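Local atomic coordinates of Udp-n-acetylglucosamine pyrophosphorylase (Trypanosoma brucei, PDB entry 4BQH), a protein that probably catalyses the transfer of uridylate from UTP to N-acetylglucosamine 1-phosphate, giving UDP-N-acetylglucosamine and diphosphate. Residues Q143-S146 with L147-H151; M426-R430 with D431-G435; L456-H459 with T460-L463; E490-A493 with V494-C498. One frame throughout, in Å; residues are numbered along the deposited sequence.

Contact 1: residues Q143-S146 with L147-H151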
# COMPACT_ATOMS: atom_id res chain seq x y z
N GLN A 143 6.12 0.00 -22.45
CA GLN A 143 6.47 -1.16 -21.65
C GLN A 143 5.19 -1.94 -21.60
O GLN A 143 4.13 -1.35 -21.47
CB GLN A 143 6.83 -0.76 -20.21
CG GLN A 143 8.00 0.18 -20.11
CD GLN A 143 8.11 0.79 -18.73
OE1 GLN A 143 8.74 0.22 -17.85
NE2 GLN A 143 7.49 1.95 -18.53
N ARG A 144 5.24 -3.24 -21.68
CA ARG A 144 3.96 -3.93 -21.58
C ARG A 144 4.04 -4.73 -20.30
O ARG A 144 4.21 -5.94 -20.32
CB ARG A 144 3.64 -4.76 -22.84
CG ARG A 144 3.64 -3.97 -24.15
CD ARG A 144 2.68 -2.79 -24.18
N LYS A 145 4.01 -4.01 -19.18
CA LYS A 145 4.32 -4.61 -17.90
C LYS A 145 3.11 -4.51 -16.99
O LYS A 145 2.43 -3.49 -16.98
CB LYS A 145 5.49 -3.88 -17.25
CG LYS A 145 6.78 -3.95 -18.07
CD LYS A 145 7.86 -3.12 -17.42
CE LYS A 145 9.12 -3.14 -18.29
NZ LYS A 145 10.11 -2.20 -17.71
N SER A 146 2.86 -5.59 -16.25
CA SER A 146 1.85 -5.58 -15.18
C SER A 146 2.23 -4.62 -14.04
O SER A 146 3.37 -4.19 -13.90
CB SER A 146 1.62 -7.00 -14.62
OG SER A 146 2.76 -7.54 -13.95
N LEU A 147 1.23 -4.25 -13.24
CA LEU A 147 1.52 -3.49 -12.04
C LEU A 147 2.49 -4.25 -11.12
O LEU A 147 3.43 -3.63 -10.61
CB LEU A 147 0.22 -3.10 -11.33
CG LEU A 147 -0.70 -2.16 -12.14
CD1 LEU A 147 -2.01 -2.04 -11.37
CD2 LEU A 147 -0.07 -0.79 -12.36
N PHE A 148 2.32 -5.56 -10.94
CA PHE A 148 3.29 -6.35 -10.15
C PHE A 148 4.71 -6.20 -10.71
O PHE A 148 5.64 -5.95 -9.97
CB PHE A 148 2.94 -7.84 -10.08
CG PHE A 148 1.93 -8.20 -9.02
CD1 PHE A 148 2.05 -7.73 -7.71
CD2 PHE A 148 0.90 -9.11 -9.30
CE1 PHE A 148 1.13 -8.11 -6.73
CE2 PHE A 148 -0.02 -9.50 -8.31
CZ PHE A 148 0.09 -8.99 -7.02
N MET A 149 4.85 -6.33 -12.02
CA MET A 149 6.17 -6.29 -12.63
C MET A 149 6.87 -4.96 -12.37
O MET A 149 8.04 -4.95 -12.01
CB MET A 149 6.08 -6.55 -14.14
CG MET A 149 7.43 -6.51 -14.83
SD MET A 149 7.22 -7.31 -16.43
CE MET A 149 8.91 -7.28 -17.02
N MET A 150 6.14 -3.85 -12.52
CA MET A 150 6.74 -2.53 -12.30
C MET A 150 7.13 -2.32 -10.82
O MET A 150 8.18 -1.73 -10.55
CB MET A 150 5.87 -1.40 -12.84
CG MET A 150 5.93 -1.31 -14.38
SD MET A 150 4.85 -0.04 -15.09
CE MET A 150 3.26 -0.71 -14.65
N HIS A 151 6.32 -2.82 -9.90
CA HIS A 151 6.71 -2.80 -8.47
C HIS A 151 8.00 -3.51 -8.23
O HIS A 151 8.88 -2.98 -7.54
CB HIS A 151 5.62 -3.36 -7.55
CG HIS A 151 4.77 -2.29 -6.90
ND1 HIS A 151 3.94 -1.50 -7.61
CD2 HIS A 151 4.62 -1.92 -5.57
CE1 HIS A 151 3.28 -0.63 -6.76
NE2 HIS A 151 3.70 -0.89 -5.52
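Ser-146 is the N-cap of helix 147-166: its OG accepts from Met-149 N at 3.1 Å with an N-H...O angle of 154°, the bond that defines a serine cap. The hydroxyl can turn back onto the first helical turn because OG stands between the backbone N and the carbonyl carbon (chi1 66°). The same residue supplies the first carbonyl of the helical ladder, Met-150 N donating to Ser-146 O over 3.1 Å and nearly straight at 163°.

The tight part of the contact lies around these two acceptors. Met-149 CB comes within 3.5 Å of Ser-146 OG, and Met-150, bent at its last torsion, folds its methyl back so that CE rests 3.6 Å from Ser-146 O. Ser-146 and Met-150 are buried here, with Phe-191 of helix 185-194 packing on the serine.

Towards Lys-145 the fit is looser and mostly apolar, aliphatic carbon against thioether. The lysine crosses Met-149 at about a right angle, its CG 3.8 Å from Met-149 SD, while its CB lies 3.9 Å from Met-150 CG. The solvent side is that of Met-149, which is partly exposed. Beyond CG the lysine chain runs extended, which carries its ammonium away from the methionines to salt bridges with Glu-153, one turn beyond Met-149 on the helix, and Glu-541 near the C terminus. Two carboxylates and an amide thus gather about one buried ammonium, which should favour its charged form. The amide is that of Gln-143, whose OE1 receives Lys-145 NZ at 2.8 Å, in the carbonyl plane and on a lone pair.

Contact 2: residues M426-R430 with D431-G435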
# COMPACT_ATOMS: atom_id res chain seq x y z
N MET A 426 4.85 13.08 6.24
CA MET A 426 5.68 13.58 5.13
C MET A 426 4.72 14.00 4.01
O MET A 426 4.05 13.16 3.42
CB MET A 426 6.68 12.51 4.66
CG MET A 426 7.67 13.02 3.61
SD MET A 426 9.00 11.81 3.35
CE MET A 426 8.20 10.63 2.37
N GLN A 427 4.61 15.31 3.79
CA GLN A 427 3.70 15.84 2.77
C GLN A 427 4.45 15.83 1.44
O GLN A 427 5.48 16.46 1.32
CB GLN A 427 3.25 17.26 3.15
CG GLN A 427 2.27 17.91 2.15
CD GLN A 427 0.81 17.83 2.59
OE1 GLN A 427 0.30 16.75 2.92
NE2 GLN A 427 0.13 18.98 2.59
N VAL A 428 3.92 15.10 0.46
CA VAL A 428 4.60 14.87 -0.81
C VAL A 428 3.77 15.42 -1.98
O VAL A 428 2.61 15.78 -1.83
CB VAL A 428 4.92 13.36 -1.05
CG1 VAL A 428 5.86 12.82 0.02
CG2 VAL A 428 3.65 12.50 -1.14
N ASP A 429 4.42 15.46 -3.15
CA ASP A 429 3.88 15.96 -4.39
C ASP A 429 2.97 14.89 -5.02
O ASP A 429 3.46 13.87 -5.50
CB ASP A 429 5.10 16.26 -5.28
CG ASP A 429 4.79 17.18 -6.43
OD1 ASP A 429 3.72 17.01 -7.06
OD2 ASP A 429 5.67 18.07 -6.71
N ARG A 430 1.66 15.14 -5.06
CA ARG A 430 0.69 14.12 -5.48
C ARG A 430 1.02 13.59 -6.87
O ARG A 430 0.98 12.40 -7.13
CB ARG A 430 -0.74 14.68 -5.47
CG ARG A 430 -1.80 13.65 -5.86
CD ARG A 430 -3.17 14.29 -6.06
NE ARG A 430 -3.65 14.93 -4.84
CZ ARG A 430 -4.80 14.64 -4.22
NH1 ARG A 430 -5.61 13.69 -4.69
NH2 ARG A 430 -5.15 15.31 -3.13
N ASP A 431 1.37 14.51 -7.76
CA ASP A 431 1.58 14.13 -9.14
C ASP A 431 2.86 13.32 -9.35
O ASP A 431 3.04 12.76 -10.43
CB ASP A 431 1.50 15.36 -10.04
CG ASP A 431 0.07 15.88 -10.18
OD1 ASP A 431 -0.85 15.43 -9.47
OD2 ASP A 431 -0.15 16.73 -11.04
N ASP A 432 3.71 13.22 -8.33
CA ASP A 432 4.90 12.39 -8.38
C ASP A 432 4.70 11.05 -7.66
O ASP A 432 5.51 10.12 -7.83
CB ASP A 432 6.10 13.12 -7.73
CG ASP A 432 6.60 14.31 -8.56
OD1 ASP A 432 6.37 14.34 -9.80
OD2 ASP A 432 7.26 15.19 -7.96
N GLU A 433 3.63 10.94 -6.87
CA GLU A 433 3.57 9.92 -5.83
C GLU A 433 2.26 9.13 -5.78
O GLU A 433 2.22 8.09 -5.17
CB GLU A 433 3.80 10.58 -4.46
CG GLU A 433 5.19 11.17 -4.25
CD GLU A 433 6.14 10.22 -3.53
OE1 GLU A 433 5.67 9.29 -2.86
OE2 GLU A 433 7.37 10.42 -3.61
N PHE A 434 1.20 9.62 -6.43
CA PHE A 434 -0.11 9.02 -6.22
C PHE A 434 -0.95 9.07 -7.49
O PHE A 434 -1.48 10.12 -7.84
CB PHE A 434 -0.81 9.79 -5.07
CG PHE A 434 -2.18 9.27 -4.70
CD1 PHE A 434 -2.35 8.00 -4.15
CD2 PHE A 434 -3.31 10.07 -4.91
CE1 PHE A 434 -3.63 7.53 -3.84
CE2 PHE A 434 -4.58 9.63 -4.56
CZ PHE A 434 -4.74 8.36 -4.01
N GLY A 435 -1.10 7.90 -8.14
CA GLY A 435 -1.86 7.71 -9.40
C GLY A 435 -2.59 6.38 -9.30
O GLY A 435 -2.16 5.37 -9.88
O HOH W 1 1.11 17.45 -7.36
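Arg-430 and Phe-434, four residues apart round a short, weakly bonded helical turn, lie side by side and point the same way. The contact is made by the aliphatic part of the arginine: its CG meets the ring edge in plane, 4.0 Å from Phe-434 CD2. Guanidinium and ring planes stand 72° apart, so the two flat groups do not stack; the guanidinium itself is engaged by a salt bridge from NH1 to Glu-316. Both chains start anti to the backbone N (chi1 near 180°), consistent with their shared direction.

Val-428 and Glu-433 instead cross at about a right angle, Val-428 CG2 touching Glu-433 CG at 3.7 Å. Asp-429 and Asp-432 bring like charges together, OD2 to OD2 at 3.5 Å with carboxylate planes 35° apart; salt bridges from Arg-91 to Asp-429 and from Arg-461 to Asp-432 would offset the repulsion.

The backbone turn is held by a shared carbonyl. Arg-430 O accepts from Glu-433 N at 3.0 Å, well above the carbonyl plane, and from Phe-434 N at 2.9 Å, in that plane. A water donates to Asp-429 OD1 and accepts from Asp-431 N.

The short helix follows strand 423-427, which lies between strands 83-84 and 304-309 in the GT-A-like mixed sheet: Val-428 packs on Lys-307 and Cys-309, Glu-433 bridges to Lys-307, and Asp-431 and Asp-432 touch Leu-454 and Gln-458 of helix 448-471.

Contact 3: residues L456-H459 with T460-L463; sequences LSQH and TRWL
Thr-460 reaches back to Leu-456 within helix 448-471 with two donors on one carbonyl. Leu-456 O takes Thr-460 N at 2.9 Å nearly in line with its C=O bond, and Thr-460 OG1 at 2.7 Å from above the carbonyl plane. The hydroxyl is placed there by its first torsion, OG1 lying beside the backbone N (chi1 -58°), and it also has a hydrogen bond with Ala-502 N of strand 501-504.

Arg-461 follows with a chain bent at chi3, folding the guanidinium flat over the preceding turn. One face covers Ser-457 O, 3.4 Å from NH1 at an angle too poor for a hydrogen bond, and Gln-458 CA, 3.3 Å from NH2. Its polar partner is Asp-432.

Trp-462 meets both Gln-458 and His-459. Gln-458 O and His-459 CD2 sit over one face of the indole, and CD2 approaches Trp-462 CZ3 to 3.5 Å. The imidazole runs alongside with its plane turned 34° from the six-membered ring, an oblique pairing. Gln-458, extended, brings its amide to Trp-462 CZ2, 3.6 Å from NE2. A water in the indole plane accepts from Trp-462 NE1 and Gln-458 NE2.

Leu-463 closes the turn: its N donates to His-459 O, and its side chain packs on Ala-502, Met-495 and helix 519-528.

Chemically, threonine and leucine join the helix to strand 501-504 and helices 485-497 and 519-528, whereas the indole N-H and the glutamine amide share one water as acceptor and the arginine carries charge towards helix 430-433.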
# COMPACT_ATOMS: atom_id res chain seq x y z
N LEU A 456 3.94 9.70 -17.33
CA LEU A 456 4.67 10.37 -18.43
C LEU A 456 5.09 11.79 -18.08
O LEU A 456 6.21 12.21 -18.37
CB LEU A 456 3.85 10.33 -19.72
CG LEU A 456 3.47 8.96 -20.26
CD1 LEU A 456 2.89 9.11 -21.66
CD2 LEU A 456 4.64 7.99 -20.27
N SER A 457 4.22 12.54 -17.41
CA SER A 457 4.57 13.89 -17.03
C SER A 457 5.77 13.95 -16.10
O SER A 457 6.60 14.87 -16.18
CB SER A 457 3.38 14.61 -16.39
OG SER A 457 2.50 14.99 -17.43
N GLN A 458 5.86 12.97 -15.21
CA GLN A 458 6.96 12.89 -14.28
C GLN A 458 8.26 12.53 -15.01
O GLN A 458 9.29 13.16 -14.79
CB GLN A 458 6.67 11.81 -13.23
CG GLN A 458 7.77 11.78 -12.19
CD GLN A 458 7.54 10.72 -11.13
OE1 GLN A 458 7.01 9.64 -11.40
NE2 GLN A 458 7.98 11.02 -9.93
N HIS A 459 8.20 11.52 -15.88
CA HIS A 459 9.40 11.10 -16.63
C HIS A 459 9.90 12.20 -17.54
O HIS A 459 11.11 12.35 -17.74
CB HIS A 459 9.13 9.82 -17.39
CG HIS A 459 8.86 8.65 -16.49
ND1 HIS A 459 8.41 7.48 -16.94
CD2 HIS A 459 8.91 8.54 -15.09
CE1 HIS A 459 8.25 6.64 -15.90
NE2 HIS A 459 8.54 7.31 -14.77
N THR A 460 8.96 12.96 -18.09
CA THR A 460 9.28 14.10 -18.94
C THR A 460 10.05 15.14 -18.17
O THR A 460 11.02 15.69 -18.68
CB THR A 460 8.02 14.72 -19.57
OG1 THR A 460 7.34 13.72 -20.33
CG2 THR A 460 8.38 15.87 -20.50
N ARG A 461 9.64 15.41 -16.93
CA ARG A 461 10.39 16.32 -16.10
C ARG A 461 11.80 15.80 -15.85
O ARG A 461 12.75 16.57 -15.87
CB ARG A 461 9.68 16.59 -14.76
CG ARG A 461 8.48 17.53 -14.88
CD ARG A 461 7.81 17.84 -13.54
NE ARG A 461 7.27 16.67 -12.83
CZ ARG A 461 6.02 16.21 -12.96
NH1 ARG A 461 5.17 16.81 -13.78
NH2 ARG A 461 5.62 15.16 -12.26
N TRP A 462 11.94 14.49 -15.60
CA TRP A 462 13.26 13.96 -15.29
C TRP A 462 14.19 14.11 -16.47
O TRP A 462 15.36 14.47 -16.31
CB TRP A 462 13.22 12.48 -14.96
CG TRP A 462 12.51 12.11 -13.72
CD1 TRP A 462 12.09 12.94 -12.68
CD2 TRP A 462 12.17 10.76 -13.30
NE1 TRP A 462 11.46 12.20 -11.70
CE2 TRP A 462 11.50 10.88 -12.01
CE3 TRP A 462 12.34 9.50 -13.86
CZ2 TRP A 462 11.04 9.78 -11.32
CZ3 TRP A 462 11.86 8.39 -13.17
CH2 TRP A 462 11.20 8.53 -11.93
N LEU A 463 13.66 13.82 -17.66
CA LEU A 463 14.49 13.88 -18.86
C LEU A 463 14.91 15.31 -19.20
O LEU A 463 16.08 15.54 -19.55
CB LEU A 463 13.75 13.22 -20.04
CG LEU A 463 14.54 13.19 -21.35
CD1 LEU A 463 15.88 12.50 -21.14
CD2 LEU A 463 13.71 12.47 -22.42
O HOH W 2 10.00 13.06 -9.42

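Contact 4: residues E490-A493 with V494-C498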
# COMPACT_ATOMS: atom_id res chain seq x y z
N GLU A 490 19.50 22.45 -27.87
CA GLU A 490 18.54 22.28 -28.97
C GLU A 490 17.51 21.18 -28.69
O GLU A 490 16.32 21.34 -28.98
CB GLU A 490 19.26 21.98 -30.29
CG GLU A 490 19.82 23.21 -30.97
CD GLU A 490 20.99 22.90 -31.90
OE1 GLU A 490 21.16 21.72 -32.29
OE2 GLU A 490 21.74 23.84 -32.23
N ALA A 491 17.99 20.05 -28.15
CA ALA A 491 17.11 18.93 -27.81
C ALA A 491 16.03 19.33 -26.79
O ALA A 491 14.87 18.91 -26.92
CB ALA A 491 17.92 17.74 -27.32
N VAL A 492 16.39 20.15 -25.80
CA VAL A 492 15.44 20.62 -24.80
C VAL A 492 14.40 21.51 -25.48
O VAL A 492 13.21 21.44 -25.16
CB VAL A 492 16.11 21.41 -23.65
CG1 VAL A 492 15.06 21.95 -22.68
CG2 VAL A 492 17.10 20.54 -22.91
N ALA A 493 14.87 22.36 -26.40
CA ALA A 493 13.96 23.25 -27.11
C ALA A 493 12.94 22.46 -27.92
O ALA A 493 11.76 22.84 -27.97
CB ALA A 493 14.73 24.24 -27.99
N VAL A 494 13.38 21.35 -28.53
CA VAL A 494 12.48 20.43 -29.22
C VAL A 494 11.46 19.80 -28.25
O VAL A 494 10.28 19.74 -28.58
CB VAL A 494 13.23 19.35 -30.03
CG1 VAL A 494 12.28 18.33 -30.64
CG2 VAL A 494 14.04 20.01 -31.14
N MET A 495 11.92 19.37 -27.07
CA MET A 495 11.03 18.75 -26.06
C MET A 495 9.90 19.71 -25.74
O MET A 495 8.73 19.32 -25.74
CB MET A 495 11.76 18.48 -24.73
CG MET A 495 12.77 17.35 -24.69
SD MET A 495 12.09 15.69 -24.52
CE MET A 495 11.41 15.66 -22.86
N ARG A 496 10.26 20.96 -25.48
CA ARG A 496 9.30 21.97 -25.09
C ARG A 496 8.30 22.35 -26.18
O ARG A 496 7.08 22.28 -25.96
CB ARG A 496 10.01 23.19 -24.52
CG ARG A 496 10.44 22.94 -23.10
CD ARG A 496 11.26 24.07 -22.53
NE ARG A 496 11.99 23.59 -21.37
CZ ARG A 496 12.26 24.31 -20.29
NH1 ARG A 496 11.85 25.57 -20.21
NH2 ARG A 496 12.94 23.76 -19.29
N SER A 497 8.79 22.71 -27.36
CA SER A 497 7.91 23.21 -28.41
C SER A 497 7.09 22.12 -29.11
O SER A 497 6.02 22.40 -29.64
CB SER A 497 8.69 24.07 -29.41
OG SER A 497 9.69 23.30 -30.05
N CYS A 498 7.56 20.88 -29.08
CA CYS A 498 6.79 19.79 -29.68
C CYS A 498 6.01 18.99 -28.63
O CYS A 498 5.38 17.99 -28.96
CB CYS A 498 7.68 18.88 -30.51
SG CYS A 498 8.40 19.74 -31.92
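Val-492 overlaps the NE end of Arg-496 one turn on in helix 485-497, the two side chains lying side by side and pointing the same way. The touching atoms are Val-492 CG1 and Arg-496 NE, 3.7 Å apart. CG1 is anti to the backbone N (chi1 177°), which lays that branch towards the arginine, while the arginine runs extended from CG to NE. The guanidinium is met obliquely. Its far end forms a salt bridge with Glu-468 of helix 448-471, whereas NE, buried against the valine, has no polar partner in the model, a cost that the terminal bridge may offset.

This is an i to i+4 pairing on a regular alpha-helix, and the ladder beneath it is even: Val-494 N to Glu-490 O, Met-495 N to Ala-491 O and Arg-496 N to Val-492 O are each 3.0 Å long.

Met-495 and Ala-491 face the neighbouring helices. Met-495, bent at chi2 and chi3, leans its CG to 3.4 Å from Ala-491 O before its end turns off to Ile-464 on helix 448-471 and Leu-526 on helix 519-528; Ala-491 packs against the latter helix too. Val-494 puts CG2 3.4 Å from Glu-490 O and rests on Pro-530.

Ala-493 and Ser-497 lie on the exposed side, at the C-terminal end of the helix. Here one carbonyl serves two donors that come from opposite faces of its plane: Ala-493 O accepts from Ser-497 N, almost straight at 170°, and from Ser-497 OG, each at 3.0 Å.

Overall arrangement
Following the chain from the N terminus, the four contacts are local and in series; none nests in or crosses another, and each closes just a turn of backbone. Contact 1 turns the loop after strand 129-130 into helix 147-166. Contact 2 leaves strand 423-427 of the mixed sheet through a short helix, and contact 3 follows on helix 448-471. These two touch, Asp-432 OD1 lying 2.7 Å from Arg-461 NH2. Contact 4, on helix 485-497, packs Met-495 CE against Thr-460 CG2 of contact 3 at 3.8 Å. Contacts 2, 3 and 4 therefore link the sheet outward to the C-terminal helices. Contact 1 touches none of them (about 5 Å from contact 3 at the nearest atoms), though strand 501-504 meets both.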